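Local coordinates for protein deoxycytidylate deaminase (Cyanophage S-TIM5, PDB 4P9C) that probably catalyses the zinc-dependent hydrolytic deamination of dCMP to dUMP, at residues A[28-33]-A[44-49]; A[68-73]-A[96-101]. All blocks are in the same frame, centred on the assembly; numbering follows the deposited sequence. Where two conformers were deposited one is given.

Interaction 1 of 2, residues A[28-33]-A[44-49]; sequences MKVGAI and GWNGTP. With DCM (2'-deoxycytidine-5'-monophosphate), chain N; DU (2'-deoxyuridine-5'-monophosphate), chain O.
Ala32 and Gly44 form an antiparallel hydrogen-bonded pair, Ala32 N to Gly44 O at 2.7 Å and Gly44 N to Ala32 O at 2.9 Å, and the adjoining Gly31 and Trp45 make a non-hydrogen-bonded pair. Beyond it a weak hydrogen bond, Asn46 N to Val30 O, continues the pattern, and the side-chain amide of Asn46 takes over. Its CG stands between the backbone N and the carbonyl carbon (chi1 54°), which brings the amide against the neighbouring backbone. ND2 donates to Met28 O at 2.7 Å, nearly within the amide plane, while OD1 accepts from Val30 N at 3.0 Å, the donor standing above the carbonyl plane. An amide suits this place because it donates and accepts at once, continuing the backbone pairing past the end of strand 40-45 and ahead of the start of strand 31-35. The two strands form a beta hairpin of the deaminase sheet, with 40-45 outermost within this chain. Deoxyuridine monophosphate lies against both segments: Asn46 ND2 also donates to its O3' at 3.1 Å, and the branched Val30 sets CG2 against its C1' at 3.6 Å. Against 44-49 alone lies dCMP. The indole of Trp45 leads away from strand 31-35 and lays one face over the cytosine, whose C2 sits 3.6 Å above the ring plane, offset toward the rim. Trp45 N donates to O2 of that base, and Thr48 O accepts from its sugar O3'.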
loop_
_atom_site.group_PDB
_atom_site.type_symbol
_atom_site.label_atom_id
_atom_site.label_comp_id
_atom_site.label_asym_id
_atom_site.label_seq_id
_atom_site.Cartn_x
_atom_site.Cartn_y
_atom_site.Cartn_z
ATOM N N MET A 28 34.260 -13.109 2.374
ATOM C CA MET A 28 33.384 -13.437 1.250
ATOM C C MET A 28 32.367 -12.319 1.024
ATOM O O MET A 28 31.730 -11.851 1.967
ATOM C CB MET A 28 32.653 -14.761 1.511
ATOM C CG MET A 28 32.060 -15.406 0.264
ATOM S SD MET A 28 31.546 -17.116 0.535
ATOM C CE MET A 28 33.118 -17.972 0.468
ATOM N N LYS A 29 32.221 -11.907 -0.232
ATOM C CA LYS A 29 31.238 -10.891 -0.599
ATOM C C LYS A 29 29.970 -11.544 -1.143
ATOM O O LYS A 29 30.006 -12.252 -2.154
ATOM C CB LYS A 29 31.827 -9.917 -1.618
ATOM C CG LYS A 29 32.856 -8.961 -1.040
ATOM C CD LYS A 29 33.389 -8.029 -2.117
ATOM C CE LYS A 29 34.321 -6.971 -1.527
ATOM N NZ LYS A 29 35.637 -7.550 -1.110
ATOM N N VAL A 30 28.855 -11.306 -0.454
ATOM C CA VAL A 30 27.590 -11.983 -0.750
ATOM C C VAL A 30 26.468 -10.986 -1.057
ATOM O O VAL A 30 26.360 -9.943 -0.412
ATOM C CB VAL A 30 27.155 -12.923 0.413
ATOM C CG1 VAL A 30 25.986 -13.813 -0.007
ATOM C CG2 VAL A 30 28.320 -13.789 0.881
ATOM N N GLY A 31 25.646 -11.322 -2.050
ATOM C CA GLY A 31 24.520 -10.481 -2.455
ATOM C C GLY A 31 23.238 -11.264 -2.674
ATOM O O GLY A 31 23.265 -12.385 -3.190
ATOM N N ALA A 32 22.115 -10.660 -2.287
ATOM C CA ALA A 32 20.793 -11.278 -2.412
ATOM C C ALA A 32 19.770 -10.323 -3.032
ATOM O O ALA A 32 19.699 -9.149 -2.661
ATOM C CB ALA A 32 20.310 -11.779 -1.060
ATOM N N ILE A 33 18.981 -10.839 -3.972
ATOM C CA ILE A 33 18.035 -10.029 -4.741
ATOM C C ILE A 33 16.634 -10.630 -4.677
ATOM O O ILE A 33 16.438 -11.806 -4.995
ATOM C CB ILE A 33 18.487 -9.893 -6.225
ATOM C CG1 ILE A 33 19.794 -9.095 -6.336
ATOM C CG2 ILE A 33 17.402 -9.250 -7.089
ATOM C CD1 ILE A 33 19.723 -7.647 -5.853
ATOM N N GLY A 44 20.095 -6.990 -0.798
ATOM C CA GLY A 44 20.854 -7.126 0.434
ATOM C C GLY A 44 22.250 -7.659 0.204
ATOM O O GLY A 44 22.476 -8.484 -0.681
ATOM N N TRP A 45 23.188 -7.170 1.007
ATOM C CA TRP A 45 24.547 -7.686 1.004
ATOM C C TRP A 45 25.038 -7.805 2.440
ATOM O O TRP A 45 24.522 -7.126 3.334
ATOM C CB TRP A 45 25.470 -6.785 0.183
ATOM C CG TRP A 45 25.561 -5.396 0.718
ATOM C CD1 TRP A 45 26.367 -4.964 1.731
ATOM C CD2 TRP A 45 24.812 -4.256 0.283
ATOM N NE1 TRP A 45 26.172 -3.623 1.951
ATOM C CE2 TRP A 45 25.224 -3.162 1.081
ATOM C CE3 TRP A 45 23.840 -4.050 -0.702
ATOM C CZ2 TRP A 45 24.693 -1.878 0.921
ATOM C CZ3 TRP A 45 23.314 -2.770 -0.859
ATOM C CH2 TRP A 45 23.747 -1.701 -0.054
ATOM N N ASN A 46 26.035 -8.660 2.660
ATOM C CA ASN A 46 26.569 -8.884 4.003
ATOM C C ASN A 46 27.327 -7.675 4.550
ATOM O O ASN A 46 28.092 -7.032 3.829
ATOM C CB ASN A 46 27.420 -10.168 4.086
ATOM C CG ASN A 46 28.543 -10.223 3.048
ATOM O OD1 ASN A 46 28.453 -9.633 1.970
ATOM N ND2 ASN A 46 29.599 -10.959 3.373
ATOM N N GLY A 47 27.093 -7.374 5.823
ATOM C CA GLY A 47 27.755 -6.255 6.485
ATOM C C GLY A 47 27.310 -6.068 7.922
ATOM O O GLY A 47 26.378 -6.727 8.390
ATOM N N THR A 48 27.990 -5.165 8.619
ATOM C CA THR A 48 27.586 -4.758 9.958
ATOM C C THR A 48 26.295 -3.940 9.872
ATOM O O THR A 48 26.002 -3.367 8.820
ATOM C CB THR A 48 28.680 -3.922 10.658
ATOM O OG1 THR A 48 29.000 -2.776 9.858
ATOM C CG2 THR A 48 29.940 -4.748 10.882
ATOM N N PRO A 49 25.518 -3.884 10.973
ATOM C CA PRO A 49 24.267 -3.119 11.017
ATOM C C PRO A 49 24.466 -1.623 10.788
ATOM O O PRO A 49 25.564 -1.102 11.007
ATOM C CB PRO A 49 23.759 -3.360 12.442
ATOM C CG PRO A 49 24.395 -4.633 12.861
ATOM C CD PRO A 49 25.747 -4.610 12.233
HETATM N N1 DCM N . 22.079 -2.747 3.509
HETATM C C2 DCM N . 21.574 -3.500 2.507
HETATM N N3 DCM N . 20.979 -2.880 1.395
HETATM C C4 DCM N . 20.906 -1.478 1.328
HETATM C C5 DCM N . 21.424 -0.705 2.358
HETATM C C6 DCM N . 22.009 -1.339 3.449
HETATM O O2 DCM N . 21.624 -4.729 2.544
HETATM N N4 DCM N . 20.347 -0.890 0.273
HETATM C "C1'" DCM N . 22.699 -3.394 4.700
HETATM C "C2'" DCM N . 24.117 -3.867 4.430
HETATM C "C3'" DCM N . 24.827 -3.612 5.734
HETATM C "C4'" DCM N . 24.123 -2.387 6.298
HETATM O "O4'" DCM N . 22.766 -2.428 5.792
HETATM O "O3'" DCM N . 24.630 -4.730 6.623
HETATM C "C5'" DCM N . 24.853 -1.105 5.868
HETATM O "O5'" DCM N . 24.212 0.011 6.497
HETATM P P DCM N . 24.322 1.463 5.831
HETATM O O1P DCM N . 23.817 1.515 4.437
HETATM O O2P DCM N . 23.530 2.482 6.808
HETATM O O3P DCM N . 25.884 1.907 5.938
HETATM O OP3 DU O . 32.423 -16.219 7.618
HETATM P P DU O . 31.661 -17.183 6.813
HETATM O OP1 DU O . 32.447 -18.341 6.335
HETATM O OP2 DU O . 30.317 -17.518 7.302
HETATM O "O5'" DU O . 31.389 -16.411 5.452
HETATM C "C5'" DU O . 31.802 -15.050 5.307
HETATM C "C4'" DU O . 30.614 -14.201 4.848
HETATM O "O4'" DU O . 29.560 -15.062 4.396
HETATM C "C3'" DU O . 30.014 -13.480 6.044
HETATM O "O3'" DU O . 30.475 -12.120 6.064
HETATM C "C2'" DU O . 28.517 -13.505 5.779
HETATM C "C1'" DU O . 28.390 -14.232 4.451
HETATM N N1 DU O . 27.180 -15.084 4.426
HETATM C C2 DU O . 25.994 -14.546 4.103
HETATM O O2 DU O . 25.921 -13.349 3.828
HETATM N N3 DU O . 24.840 -15.338 4.075
HETATM C C4 DU O . 24.922 -16.699 4.385
HETATM O O4 DU O . 23.912 -17.401 4.363
HETATM C C5 DU O . 26.150 -17.254 4.720
HETATM C C6 DU O . 27.280 -16.445 4.740
#

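Interaction 2 of 2, residues A[68-73]-A[96-101]. With ZN (zinc ion), chain M; DU (2'-deoxyuridine-5'-monophosphate), chain O.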
loop_
_atom_site.group_PDB
_atom_site.type_symbol
_atom_site.label_atom_id
_atom_site.label_comp_id
_atom_site.label_asym_id
_atom_site.label_seq_id
_atom_site.Cartn_x
_atom_site.Cartn_y
_atom_site.Cartn_z
ATOM N N VAL A 68 27.372 -8.955 12.312
ATOM C CA VAL A 68 27.118 -8.768 10.877
ATOM C C VAL A 68 25.878 -9.515 10.398
ATOM O O VAL A 68 25.558 -10.603 10.883
ATOM C CB VAL A 68 28.329 -9.140 9.978
ATOM C CG1 VAL A 68 29.606 -8.508 10.500
ATOM C CG2 VAL A 68 28.477 -10.651 9.849
ATOM N N LEU A 69 25.187 -8.909 9.443
ATOM C CA LEU A 69 23.980 -9.484 8.888
ATOM C C LEU A 69 24.315 -10.170 7.574
ATOM O O LEU A 69 25.070 -9.635 6.759
ATOM C CB LEU A 69 22.929 -8.391 8.687
ATOM C CG LEU A 69 22.303 -7.843 9.977
ATOM C CD1 LEU A 69 22.295 -6.317 9.988
ATOM C CD2 LEU A 69 20.901 -8.409 10.184
ATOM N N HIS A 70 23.769 -11.368 7.388
ATOM C CA HIS A 70 23.898 -12.088 6.127
ATOM C C HIS A 70 23.097 -11.359 5.048
ATOM O O HIS A 70 22.155 -10.623 5.357
ATOM C CB HIS A 70 23.411 -13.528 6.293
ATOM C CG HIS A 70 24.347 -14.408 7.067
ATOM N ND1 HIS A 70 24.405 -15.774 6.882
ATOM C CD2 HIS A 70 25.263 -14.120 8.022
ATOM C CE1 HIS A 70 25.312 -16.290 7.691
ATOM N NE2 HIS A 70 25.849 -15.306 8.393
ATOM N N ALA A 71 23.482 -11.557 3.789
ATOM C CA ALA A 71 22.788 -10.917 2.673
ATOM C C ALA A 71 21.303 -11.275 2.669
ATOM O O ALA A 71 20.459 -10.427 2.366
ATOM C CB ALA A 71 23.435 -11.303 1.349
ATOM N N GLU A 72 20.999 -12.528 3.006
ATOM C CA GLU A 72 19.619 -13.024 3.028
ATOM C C GLU A 72 18.842 -12.398 4.172
ATOM O O GLU A 72 17.647 -12.135 4.045
ATOM C CB GLU A 72 19.572 -14.549 3.161
ATOM C CG GLU A 72 20.249 -15.317 2.033
ATOM C CD GLU A 72 21.751 -15.452 2.224
ATOM O OE1 GLU A 72 22.426 -15.915 1.284
ATOM O OE2 GLU A 72 22.263 -15.096 3.308
ATOM N N GLN A 73 19.526 -12.174 5.291
ATOM C CA GLN A 73 18.929 -11.503 6.438
ATOM C C GLN A 73 18.592 -10.062 6.098
ATOM O O GLN A 73 17.501 -9.584 6.411
ATOM C CB GLN A 73 19.869 -11.536 7.639
ATOM C CG GLN A 73 19.842 -12.830 8.425
ATOM C CD GLN A 73 20.861 -12.841 9.544
ATOM O OE1 GLN A 73 21.997 -12.394 9.375
ATOM N NE2 GLN A 73 20.463 -13.365 10.698
ATOM N N SER A 96 24.732 -19.947 -1.857
ATOM C CA SER A 96 23.648 -20.686 -1.220
ATOM C C SER A 96 23.472 -20.249 0.236
ATOM O O SER A 96 24.452 -20.163 0.978
ATOM C CB SER A 96 23.919 -22.193 -1.289
ATOM O OG SER A 96 25.142 -22.522 -0.646
ATOM N N PRO A 97 22.219 -19.967 0.646
ATOM C CA PRO A 97 21.923 -19.484 1.998
ATOM C C PRO A 97 22.286 -20.489 3.086
ATOM O O PRO A 97 22.265 -21.700 2.850
ATOM C CB PRO A 97 20.403 -19.271 1.975
ATOM C CG PRO A 97 20.044 -19.175 0.535
ATOM C CD PRO A 97 20.995 -20.085 -0.167
ATOM N N CYS A 98 22.612 -19.968 4.267
ATOM C CA CYS A 98 22.911 -20.795 5.429
ATOM C C CYS A 98 21.621 -21.389 6.011
ATOM O O CYS A 98 20.536 -20.880 5.730
ATOM C CB CYS A 98 23.657 -19.964 6.483
ATOM S SG CYS A 98 22.659 -18.706 7.306
ATOM N N PRO A 99 21.734 -22.472 6.813
ATOM C CA PRO A 99 20.562 -23.108 7.428
ATOM C C PRO A 99 19.620 -22.154 8.175
ATOM O O PRO A 99 18.400 -22.297 8.053
ATOM C CB PRO A 99 21.184 -24.112 8.400
ATOM C CG PRO A 99 22.454 -24.499 7.750
ATOM C CD PRO A 99 22.960 -23.259 7.057
ATOM N N ASP A 100 20.181 -21.205 8.933
ATOM C CA ASP A 100 19.369 -20.250 9.699
ATOM C C ASP A 100 18.564 -19.341 8.781
ATOM O O ASP A 100 17.398 -19.053 9.055
ATOM C CB ASP A 100 20.230 -19.404 10.643
ATOM C CG ASP A 100 19.395 -18.500 11.546
ATOM O OD1 ASP A 100 18.291 -18.922 11.952
ATOM O OD2 ASP A 100 19.844 -17.374 11.848
ATOM N N CYS A 101 19.188 -18.896 7.691
ATOM C CA CYS A 101 18.514 -18.054 6.706
ATOM C C CYS A 101 17.494 -18.859 5.897
ATOM O O CYS A 101 16.349 -18.430 5.743
ATOM C CB CYS A 101 19.530 -17.376 5.781
ATOM S SG CYS A 101 20.480 -16.037 6.567
HETATM ZN ZN ZN M . 22.672 -16.719 6.111
HETATM O OP3 DU O . 32.423 -16.219 7.618
HETATM P P DU O . 31.661 -17.183 6.813
HETATM O OP1 DU O . 32.447 -18.341 6.335
HETATM O OP2 DU O . 30.317 -17.518 7.302
HETATM O "O5'" DU O . 31.389 -16.411 5.452
HETATM C "C5'" DU O . 31.802 -15.050 5.307
HETATM C "C4'" DU O . 30.614 -14.201 4.848
HETATM O "O4'" DU O . 29.560 -15.062 4.396
HETATM C "C3'" DU O . 30.014 -13.480 6.044
HETATM O "O3'" DU O . 30.475 -12.120 6.064
HETATM C "C2'" DU O . 28.517 -13.505 5.779
HETATM C "C1'" DU O . 28.390 -14.232 4.451
HETATM N N1 DU O . 27.180 -15.084 4.426
HETATM C C2 DU O . 25.994 -14.546 4.103
HETATM O O2 DU O . 25.921 -13.349 3.828
HETATM N N3 DU O . 24.840 -15.338 4.075
HETATM C C4 DU O . 24.922 -16.699 4.385
HETATM O O4 DU O . 23.912 -17.401 4.363
HETATM C C5 DU O . 26.150 -17.254 4.720
HETATM C C6 DU O . 27.280 -16.445 4.740
#
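CG of His70 and SG of Cys101 both stand anti to the carbonyl carbon, beside the backbone N (chi1 -74° and -73°), whereas SG of Cys98 lies between its backbone N and carbonyl carbon, and the three side chains converge on one zinc ion. His70 ND1 binds the metal at 2.1 Å, SG of Cys98 and SG of Cys101 each at 2.3 Å, and O4 of the bound deoxyuridine monophosphate is the fourth ligand. Imidazole nitrogen and cysteine sulfur are natural zinc ligands, and both sulfurs lie oblique to the His70 ring. This is the zinc site of the cytidine deaminase family, carried by the N-terminal ends of two helices. Cys98 is an N-cap whose SG also accepts from Cys101 N, so metal binding and helix capping share one sulfur. Glu72, the predicted proton donor, bends at its second torsion and accepts from uracil N3 through OE2 at 2.7 Å; its side chain crosses that of Pro97 at about a right angle, Glu72 CG 4.0 Å from Pro97 CB. The base is read further by Ala71 N, which donates to O2, and by Cys98 N, which donates to O4. On helix 71-81, CG of Gln73 packs on Cys101 SG at 3.8 Å, while its OE1 accepts from N of the N-cap His70 on a lone pair, one half of a capping box.

In the fold
After helix 6-20 the chain reaches interaction 1, which closes the short loop of the hairpin formed by strands 31-35 and 40-45. It then runs through a long loop to residues 68-73, climbs helix 71-81, adds strand 90-93 beside 31-35 and returns at residues 96-101 to close interaction 2. The two contacts follow in series, neither nesting nor crossing. They nevertheless meet in space, their centres about 9 Å apart: Gly47 O lies 2.7 Å from Leu69 N, a probable hydrogen bond, and Ala71 CB packs on Gly44 O. Together, 28-33/44-49 and 68-73/96-101 join the hairpin to the N-terminal ends of helices 71-81 and 99-107, and both touch the same deoxyuridine monophosphate.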